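Long-range contacts in tyrocidine synthetase 3 (Brevibacillus brevis, PDB 2JGP), which probably carries peptidyl intermediates on a carrier domain with a phosphopantetheine attachment site and forms peptide bonds through a condensation domain in tyrocidine biosynthesis: residues Phe86-Val91 and Lys254-Trp259; Ala95-Ser100 and Gln163-Asp168. One frame throughout, in Å; residues are numbered along the deposited sequence.

Contact 1. Residues Phe86-Val91 and Lys254-Trp259; sequences FSIEPV and KDFAVW
F86 meets the indole of W259 obliquely, ring atom CD2 4.1 Å from CZ2. The indole NE1, close to the F86 backbone carbonyl carbon, is hydrogen-bonded to the carbonyl of V85, the residue before F86. S87 adds its carbonyl O, 3.4 Å from CD1 of W259. I88 then lays its aliphatic chain across the indole at about a right angle: CG1 stands over one face in a CH-pi contact, 4.0 Å from the centroid of the five-membered ring. With chi2 anti (171°), CD1 extends to the ring edge of F256, while CG2 packs on the carbonyl O of D255. That carbonyl and the O of E89 are bridged by one water, which donates to both. The E89 carboxylate forms a salt bridge with R250 through OE2. P90 passes over the D255 carboxylate, CA 3.5 Å from OD1. V91 ends the walk: its N-H bonds to D255 OD1 at 3.0 Å, bent to 148° and reaching the oxygen from above the carboxylate plane, while the other oxygen, OD2, accepts from the N of Q252. CG1 of V91 rests on CB of V258, 3.6 Å away. An irregular loop is thus clamped along a helix by one carboxylate and an indole, as the polypeptide linking the carrier-domain helices to the condensation domain runs over helix 253-263.

Contact 2. Residues Ala95-Ser100 and Gln163-Asp168; sequences AYYPVS and QNIHED
Y97 and Q163 form an antiparallel hydrogen-bonded pair, CA atoms 5.1 Å apart, in which Y97 N gives to Q163 O and Q163 N to Y97 O, the latter at 2.8 Å. The Q163 side chain adds a third bond: chi2 (-173°) sends CD away from CB in an extended chain, and NE2 gives a hydrogen bond to the carbonyl O of P98, at 2.8 Å and almost straight (169°), with the acceptor in the amide plane. Its other amide atom, OE1, receives a weak hydrogen bond from Q103. V99 packs CG1 against CG of the same glutamine, 3.8 Å away. The short strand 97-98, which leads into helix 101-113, is an outermost member of a three-stranded antiparallel sheet in the condensation domain; strand 160-165 is the middle one and pairs with 152-157 beyond. Y97 points its CB to the same sheet face as Q163, and the side chains of Y97 and I165 cross at about a right angle, CD1 of Y97 lying 3.7 Å from CG1 of I165. The phenol oxygen accepts from the N of Q94. Y96 takes a different course, its ring obliquely across the N164 side chain with ring and amide planes 65° apart and CE2 3.9 Å from ND2. Past the paired residues, a water takes over: it accepts from I165 N and donates to A95 O, each at 2.8 Å.

Contact 2 is nested within the chain loop that contact 1 closes, and both meet helix 253-263, their centres about 13 Å apart. Contact 1 is a surface contact of loop on helix, carried by apolar and aromatic surfaces with one direct hydrogen bond. Contact 2 is partly buried and joins two strands, with backbone bonds supplemented by a glutamine amide. They touch directly: A257, turned away from 86-91, sets CB 3.3 Å from the carbonyl O of P98, and K254 CD lies 3.6 Å from CZ of Y97. The helix therefore carries the loop on one flank and the edge strand on another; water ties loop to helix in contact 1 but continues the strand pairing in contact 2.

Contact 1. Residues Phe86-Val91 and Lys254-Trp259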
ATOM      1  N   PHE A  86       7.092  -6.923 -18.039  1.00 49.51           N
ATOM      2  CA  PHE A  86       6.711  -6.847 -16.616  1.00 46.98           C
ATOM      3  C   PHE A  86       7.044  -8.112 -15.826  1.00 45.97           C
ATOM      4  O   PHE A  86       6.855  -8.153 -14.612  1.00 45.47           O
ATOM      5  CB  PHE A  86       5.206  -6.575 -16.479  1.00 45.75           C
ATOM      6  CG  PHE A  86       4.807  -5.190 -16.855  1.00 42.70           C
ATOM      7  CD1 PHE A  86       4.526  -4.866 -18.176  1.00 38.98           C
ATOM      8  CD2 PHE A  86       4.710  -4.201 -15.891  1.00 40.24           C
ATOM      9  CE1 PHE A  86       4.156  -3.587 -18.520  1.00 38.76           C
ATOM     10  CE2 PHE A  86       4.340  -2.910 -16.236  1.00 39.37           C
ATOM     11  CZ  PHE A  86       4.064  -2.604 -17.549  1.00 39.45           C
ATOM     12  N   SER A  87       7.528  -9.141 -16.510  1.00 44.92           N
ATOM     13  CA  SER A  87       7.801 -10.427 -15.882  1.00 44.82           C
ATOM     14  C   SER A  87       9.025 -10.360 -14.969  1.00 44.43           C
ATOM     15  O   SER A  87      10.076  -9.862 -15.368  1.00 43.43           O
ATOM     16  CB  SER A  87       8.021 -11.490 -16.958  1.00 45.09           C
ATOM     17  OG  SER A  87       8.470 -12.705 -16.395  1.00 46.61           O
ATOM     18  N   ILE A  88       8.870 -10.866 -13.750  1.00 44.13           N
ATOM     19  CA  ILE A  88       9.960 -10.920 -12.776  1.00 44.59           C
ATOM     20  C   ILE A  88      10.414 -12.367 -12.597  1.00 45.45           C
ATOM     21  O   ILE A  88       9.657 -13.202 -12.093  1.00 45.56           O
ATOM     22  CB  ILE A  88       9.526 -10.341 -11.416  1.00 44.13           C
ATOM     23  CG1 ILE A  88       9.061  -8.894 -11.574  1.00 43.56           C
ATOM     24  CG2 ILE A  88      10.671 -10.400 -10.418  1.00 43.68           C
ATOM     25  CD1 ILE A  88       8.431  -8.328 -10.325  1.00 42.34           C
ATOM     26  N   GLU A  89      11.645 -12.656 -13.018  1.00 46.39           N
ATOM     27  CA  GLU A  89      12.210 -14.003 -12.952  1.00 47.33           C
ATOM     28  C   GLU A  89      13.482 -14.009 -12.091  1.00 47.37           C
ATOM     29  O   GLU A  89      14.081 -12.951 -11.868  1.00 46.68           O
ATOM     30  CB  GLU A  89      12.545 -14.492 -14.365  1.00 47.97           C
ATOM     31  CG  GLU A  89      11.377 -14.424 -15.347  1.00 50.31           C
ATOM     32  CD  GLU A  89      10.320 -15.469 -15.065  1.00 53.48           C
ATOM     33  OE1 GLU A  89       9.281 -15.129 -14.452  1.00 56.95           O
ATOM     34  OE2 GLU A  89      10.530 -16.640 -15.452  1.00 56.10           O
ATOM     35  N   PRO A  90      13.901 -15.197 -11.605  1.00 47.68           N
ATOM     36  CA  PRO A  90      15.160 -15.291 -10.855  1.00 48.03           C
ATOM     37  C   PRO A  90      16.340 -14.727 -11.641  1.00 48.34           C
ATOM     38  O   PRO A  90      16.475 -15.000 -12.832  1.00 48.25           O
ATOM     39  CB  PRO A  90      15.330 -16.800 -10.636  1.00 48.08           C
ATOM     40  CG  PRO A  90      13.961 -17.349 -10.703  1.00 47.99           C
ATOM     41  CD  PRO A  90      13.237 -16.508 -11.713  1.00 47.85           C
ATOM     42  N   VAL A  91      17.177 -13.937 -10.978  1.00 48.70           N
ATOM     43  CA  VAL A  91      18.275 -13.243 -11.653  1.00 49.18           C
ATOM     44  C   VAL A  91      19.596 -13.993 -11.508  1.00 49.73           C
ATOM     45  O   VAL A  91      19.767 -14.790 -10.591  1.00 49.51           O
ATOM     46  CB  VAL A  91      18.433 -11.802 -11.128  1.00 49.07           C
ATOM     47  CG1 VAL A  91      17.132 -11.029 -11.329  1.00 49.00           C
ATOM     48  CG2 VAL A  91      18.842 -11.798  -9.663  1.00 48.56           C
ATOM     49  N   LYS A 254      15.655  -9.173  -4.441  1.00 60.72           N
ATOM     50  CA  LYS A 254      16.674  -8.741  -5.408  1.00 60.79           C
ATOM     51  C   LYS A 254      16.223  -8.982  -6.854  1.00 60.40           C
ATOM     52  O   LYS A 254      16.614  -8.241  -7.753  1.00 60.04           O
ATOM     53  CB  LYS A 254      18.026  -9.409  -5.140  1.00 61.19           C
ATOM     54  CG  LYS A 254      18.102 -10.907  -5.392  1.00 62.13           C
ATOM     55  CD  LYS A 254      19.465 -11.418  -4.941  1.00 63.68           C
ATOM     56  CE  LYS A 254      19.734 -12.832  -5.414  1.00 64.95           C
ATOM     57  NZ  LYS A 254      18.824 -13.820  -4.786  1.00 65.64           N
ATOM     58  N   ASP A 255      15.390 -10.003  -7.059  1.00 60.32           N
ATOM     59  CA  ASP A 255      14.811 -10.284  -8.377  1.00 60.59           C
ATOM     60  C   ASP A 255      13.898  -9.132  -8.797  1.00 60.48           C
ATOM     61  O   ASP A 255      13.946  -8.669  -9.944  1.00 60.66           O
ATOM     62  CB  ASP A 255      14.012 -11.596  -8.365  1.00 60.39           C
ATOM     63  CG  ASP A 255      14.857 -12.808  -8.004  1.00 61.73           C
ATOM     64  OD1 ASP A 255      16.035 -12.883  -8.430  1.00 61.09           O
ATOM     65  OD2 ASP A 255      14.325 -13.717  -7.319  1.00 60.88           O
ATOM     66  N   PHE A 256      13.065  -8.678  -7.864  1.00 60.52           N
ATOM     67  CA  PHE A 256      12.213  -7.515  -8.089  1.00 60.47           C
ATOM     68  C   PHE A 256      13.048  -6.267  -8.363  1.00 60.18           C
ATOM     69  O   PHE A 256      12.752  -5.524  -9.294  1.00 60.08           O
ATOM     70  CB  PHE A 256      11.273  -7.275  -6.887  1.00 60.56           C
ATOM     71  CG  PHE A 256      10.663  -5.899  -6.853  1.00 61.23           C
ATOM     72  CD1 PHE A 256       9.631  -5.556  -7.724  1.00 62.20           C
ATOM     73  CD2 PHE A 256      11.108  -4.948  -5.947  1.00 61.23           C
ATOM     74  CE1 PHE A 256       9.075  -4.296  -7.697  1.00 62.78           C
ATOM     75  CE2 PHE A 256      10.559  -3.691  -5.914  1.00 62.02           C
ATOM     76  CZ  PHE A 256       9.541  -3.355  -6.785  1.00 62.78           C
ATOM     77  N   ALA A 257      14.082  -6.034  -7.550  1.00 59.88           N
ATOM     78  CA  ALA A 257      14.948  -4.852  -7.711  1.00 59.66           C
ATOM     79  C   ALA A 257      15.687  -4.815  -9.055  1.00 59.23           C
ATOM     80  O   ALA A 257      15.770  -3.765  -9.710  1.00 58.75           O
ATOM     81  CB  ALA A 257      15.942  -4.753  -6.546  1.00 59.59           C
ATOM     82  N   VAL A 258      16.216  -5.960  -9.472  1.00 59.24           N
ATOM     83  CA  VAL A 258      16.867  -6.060 -10.776  1.00 59.29           C
ATOM     84  C   VAL A 258      15.854  -5.791 -11.886  1.00 59.22           C
ATOM     85  O   VAL A 258      16.145  -5.052 -12.827  1.00 58.95           O
ATOM     86  CB  VAL A 258      17.543  -7.429 -10.988  1.00 59.09           C
ATOM     87  CG1 VAL A 258      18.041  -7.558 -12.424  1.00 59.23           C
ATOM     88  CG2 VAL A 258      18.706  -7.598 -10.010  1.00 59.15           C
ATOM     89  N   TRP A 259      14.664  -6.379 -11.773  1.00 59.78           N
ATOM     90  CA  TRP A 259      13.598  -6.124 -12.745  1.00 60.10           C
ATOM     91  C   TRP A 259      13.260  -4.637 -12.818  1.00 60.00           C
ATOM     92  O   TRP A 259      13.155  -4.076 -13.905  1.00 59.81           O
ATOM     93  CB  TRP A 259      12.316  -6.925 -12.441  1.00 60.51           C
ATOM     94  CG  TRP A 259      11.162  -6.392 -13.232  1.00 60.13           C
ATOM     95  CD1 TRP A 259      10.863  -6.667 -14.532  1.00 60.42           C
ATOM     96  CD2 TRP A 259      10.202  -5.416 -12.799  1.00 61.35           C
ATOM     97  NE1 TRP A 259       9.765  -5.947 -14.930  1.00 60.42           N
ATOM     98  CE2 TRP A 259       9.337  -5.170 -13.888  1.00 61.33           C
ATOM     99  CE3 TRP A 259       9.984  -4.735 -11.593  1.00 61.85           C
ATOM    100  CZ2 TRP A 259       8.271  -4.273 -13.808  1.00 61.79           C
ATOM    101  CZ3 TRP A 259       8.921  -3.842 -11.514  1.00 61.00           C
ATOM    102  CH2 TRP A 259       8.079  -3.622 -12.612  1.00 61.25           C
TER
HETATM  103  O   HOH W   1      13.851 -10.262 -12.337  1.00 48.61           O

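Contact 2. Residues Ala95-Ser100 and Gln163-Asp168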
ATOM      1  N   ALA A  95      27.801  -9.901  -7.582  1.00 54.73           N
ATOM      2  CA  ALA A  95      28.468  -9.460  -6.351  1.00 55.24           C
ATOM      3  C   ALA A  95      27.560  -8.550  -5.529  1.00 55.83           C
ATOM      4  O   ALA A  95      27.499  -8.658  -4.303  1.00 56.30           O
ATOM      5  CB  ALA A  95      29.784  -8.742  -6.686  1.00 55.23           C
ATOM      6  N   TYR A  96      26.859  -7.655  -6.220  1.00 56.16           N
ATOM      7  CA  TYR A  96      25.898  -6.749  -5.610  1.00 56.79           C
ATOM      8  C   TYR A  96      24.685  -6.662  -6.511  1.00 56.98           C
ATOM      9  O   TYR A  96      24.752  -7.019  -7.688  1.00 56.73           O
ATOM     10  CB  TYR A  96      26.480  -5.341  -5.468  1.00 57.33           C
ATOM     11  CG  TYR A  96      27.769  -5.250  -4.698  1.00 57.73           C
ATOM     12  CD1 TYR A  96      28.992  -5.267  -5.359  1.00 57.69           C
ATOM     13  CD2 TYR A  96      27.771  -5.109  -3.314  1.00 57.78           C
ATOM     14  CE1 TYR A  96      30.184  -5.169  -4.665  1.00 58.60           C
ATOM     15  CE2 TYR A  96      28.961  -5.009  -2.607  1.00 58.35           C
ATOM     16  CZ  TYR A  96      30.163  -5.040  -3.292  1.00 57.95           C
ATOM     17  OH  TYR A  96      31.344  -4.945  -2.614  1.00 59.05           O
ATOM     18  N   TYR A  97      23.583  -6.163  -5.963  1.00 57.14           N
ATOM     19  CA  TYR A  97      22.351  -5.997  -6.725  1.00 57.43           C
ATOM     20  C   TYR A  97      21.848  -4.568  -6.576  1.00 57.58           C
ATOM     21  O   TYR A  97      22.054  -3.947  -5.530  1.00 56.46           O
ATOM     22  CB  TYR A  97      21.305  -7.002  -6.256  1.00 57.42           C
ATOM     23  CG  TYR A  97      21.785  -8.429  -6.355  1.00 57.84           C
ATOM     24  CD1 TYR A  97      22.450  -9.036  -5.295  1.00 57.20           C
ATOM     25  CD2 TYR A  97      21.592  -9.165  -7.519  1.00 57.72           C
ATOM     26  CE1 TYR A  97      22.905 -10.345  -5.389  1.00 56.71           C
ATOM     27  CE2 TYR A  97      22.038 -10.475  -7.623  1.00 57.80           C
ATOM     28  CZ  TYR A  97      22.696 -11.056  -6.559  1.00 57.97           C
ATOM     29  OH  TYR A  97      23.134 -12.353  -6.668  1.00 58.29           O
ATOM     30  N   PRO A  98      21.180  -4.038  -7.618  1.00 57.91           N
ATOM     31  CA  PRO A  98      20.666  -2.687  -7.453  1.00 58.21           C
ATOM     32  C   PRO A  98      19.654  -2.622  -6.316  1.00 58.65           C
ATOM     33  O   PRO A  98      18.970  -3.611  -6.032  1.00 58.45           O
ATOM     34  CB  PRO A  98      19.988  -2.393  -8.802  1.00 58.36           C
ATOM     35  CG  PRO A  98      19.695  -3.737  -9.392  1.00 58.11           C
ATOM     36  CD  PRO A  98      20.812  -4.619  -8.923  1.00 58.25           C
ATOM     37  N   VAL A  99      19.570  -1.471  -5.660  1.00 58.64           N
ATOM     38  CA  VAL A  99      18.456  -1.210  -4.759  1.00 59.29           C
ATOM     39  C   VAL A  99      17.215  -0.845  -5.566  1.00 60.26           C
ATOM     40  O   VAL A  99      17.319  -0.394  -6.704  1.00 60.39           O
ATOM     41  CB  VAL A  99      18.772  -0.084  -3.758  1.00 59.25           C
ATOM     42  CG1 VAL A  99      19.912  -0.498  -2.851  1.00 58.66           C
ATOM     43  CG2 VAL A  99      19.096   1.218  -4.486  1.00 58.94           C
ATOM     44  N   SER A 100      16.043  -1.080  -4.983  1.00 61.13           N
ATOM     45  CA  SER A 100      14.807  -0.551  -5.537  1.00 61.38           C
ATOM     46  C   SER A 100      14.781   0.970  -5.360  1.00 61.53           C
ATOM     47  O   SER A 100      15.560   1.535  -4.578  1.00 61.23           O
ATOM     48  CB  SER A 100      13.607  -1.177  -4.847  1.00 61.51           C
ATOM     49  OG  SER A 100      13.580  -0.828  -3.478  1.00 62.70           O
ATOM     50  N   GLN A 163      22.458  -3.408  -2.838  1.00 59.04           N
ATOM     51  CA  GLN A 163      22.164  -4.476  -1.900  1.00 59.35           C
ATOM     52  C   GLN A 163      23.301  -5.477  -1.886  1.00 59.45           C
ATOM     53  O   GLN A 163      23.740  -5.948  -2.938  1.00 59.36           O
ATOM     54  CB  GLN A 163      20.881  -5.197  -2.296  1.00 59.37           C
ATOM     55  CG  GLN A 163      19.675  -4.308  -2.366  1.00 59.96           C
ATOM     56  CD  GLN A 163      18.412  -5.094  -2.600  1.00 61.01           C
ATOM     57  OE1 GLN A 163      17.874  -5.706  -1.674  1.00 61.31           O
ATOM     58  NE2 GLN A 163      17.937  -5.104  -3.849  1.00 60.63           N
ATOM     59  N   ASN A 164      23.774  -5.788  -0.686  1.00 59.89           N
ATOM     60  CA  ASN A 164      24.808  -6.781  -0.470  1.00 60.18           C
ATOM     61  C   ASN A 164      24.159  -7.939   0.279  1.00 60.60           C
ATOM     62  O   ASN A 164      23.791  -7.806   1.442  1.00 60.42           O
ATOM     63  CB  ASN A 164      25.963  -6.157   0.320  1.00 60.43           C
ATOM     64  CG  ASN A 164      27.194  -7.044   0.385  1.00 61.21           C
ATOM     65  OD1 ASN A 164      27.184  -8.185  -0.068  1.00 62.09           O
ATOM     66  ND2 ASN A 164      28.270  -6.512   0.966  1.00 63.08           N
ATOM     67  N   ILE A 165      23.980  -9.061  -0.412  1.00 60.83           N
ATOM     68  CA  ILE A 165      23.259 -10.206   0.143  1.00 61.40           C
ATOM     69  C   ILE A 165      24.266 -11.154   0.768  1.00 61.56           C
ATOM     70  O   ILE A 165      25.195 -11.606   0.091  1.00 61.82           O
ATOM     71  CB  ILE A 165      22.469 -10.971  -0.949  1.00 61.50           C
ATOM     72  CG1 ILE A 165      21.651 -10.005  -1.810  1.00 62.84           C
ATOM     73  CG2 ILE A 165      21.562 -12.020  -0.320  1.00 61.60           C
ATOM     74  CD1 ILE A 165      20.651  -9.213  -1.061  1.00 63.86           C
ATOM     75  N   HIS A 166      24.081 -11.457   2.053  1.00 61.56           N
ATOM     76  CA  HIS A 166      25.019 -12.305   2.775  1.00 61.78           C
ATOM     77  C   HIS A 166      24.512 -13.733   2.931  1.00 62.39           C
ATOM     78  O   HIS A 166      23.377 -13.972   3.333  1.00 61.90           O
ATOM     79  CB  HIS A 166      25.350 -11.703   4.141  1.00 61.54           C
ATOM     80  CG  HIS A 166      25.965 -10.342   4.056  1.00 61.14           C
ATOM     81  ND1 HIS A 166      27.320 -10.145   3.895  1.00 60.33           N
ATOM     82  CD2 HIS A 166      25.407  -9.110   4.094  1.00 60.65           C
ATOM     83  CE1 HIS A 166      27.571  -8.849   3.848  1.00 61.33           C
ATOM     84  NE2 HIS A 166      26.427  -8.197   3.967  1.00 60.43           N
ATOM     85  N   GLU A 167      25.373 -14.657   2.527  1.00 63.24           N
ATOM     86  CA  GLU A 167      25.277 -16.091   2.796  1.00 63.96           C
ATOM     87  C   GLU A 167      24.674 -16.433   4.171  1.00 63.78           C
ATOM     88  O   GLU A 167      23.601 -17.041   4.256  1.00 63.77           O
ATOM     89  CB  GLU A 167      26.684 -16.731   2.685  1.00 64.46           C
ATOM     90  CG  GLU A 167      27.812 -15.859   2.031  1.00 66.47           C
ATOM     91  CD  GLU A 167      28.236 -14.625   2.860  1.00 68.38           C
ATOM     92  OE1 GLU A 167      28.364 -14.725   4.102  1.00 69.22           O
ATOM     93  OE2 GLU A 167      28.449 -13.551   2.255  1.00 69.94           O
ATOM     94  N   ASP A 168      25.393 -16.051   5.226  1.00 63.48           N
ATOM     95  CA  ASP A 168      24.998 -16.274   6.618  1.00 63.39           C
ATOM     96  C   ASP A 168      25.268 -14.985   7.380  1.00 62.70           C
ATOM     97  O   ASP A 168      26.150 -14.222   6.996  1.00 62.56           O
ATOM     98  CB  ASP A 168      25.828 -17.391   7.255  1.00 63.69           C
ATOM     99  CG  ASP A 168      25.568 -18.752   6.637  1.00 65.05           C
ATOM    100  OD1 ASP A 168      24.431 -19.262   6.748  1.00 67.61           O
ATOM    101  OD2 ASP A 168      26.512 -19.323   6.051  1.00 67.19           O
TER
HETATM  102  O   HOH W   2      25.439  -9.725  -2.722  1.00 46.18           O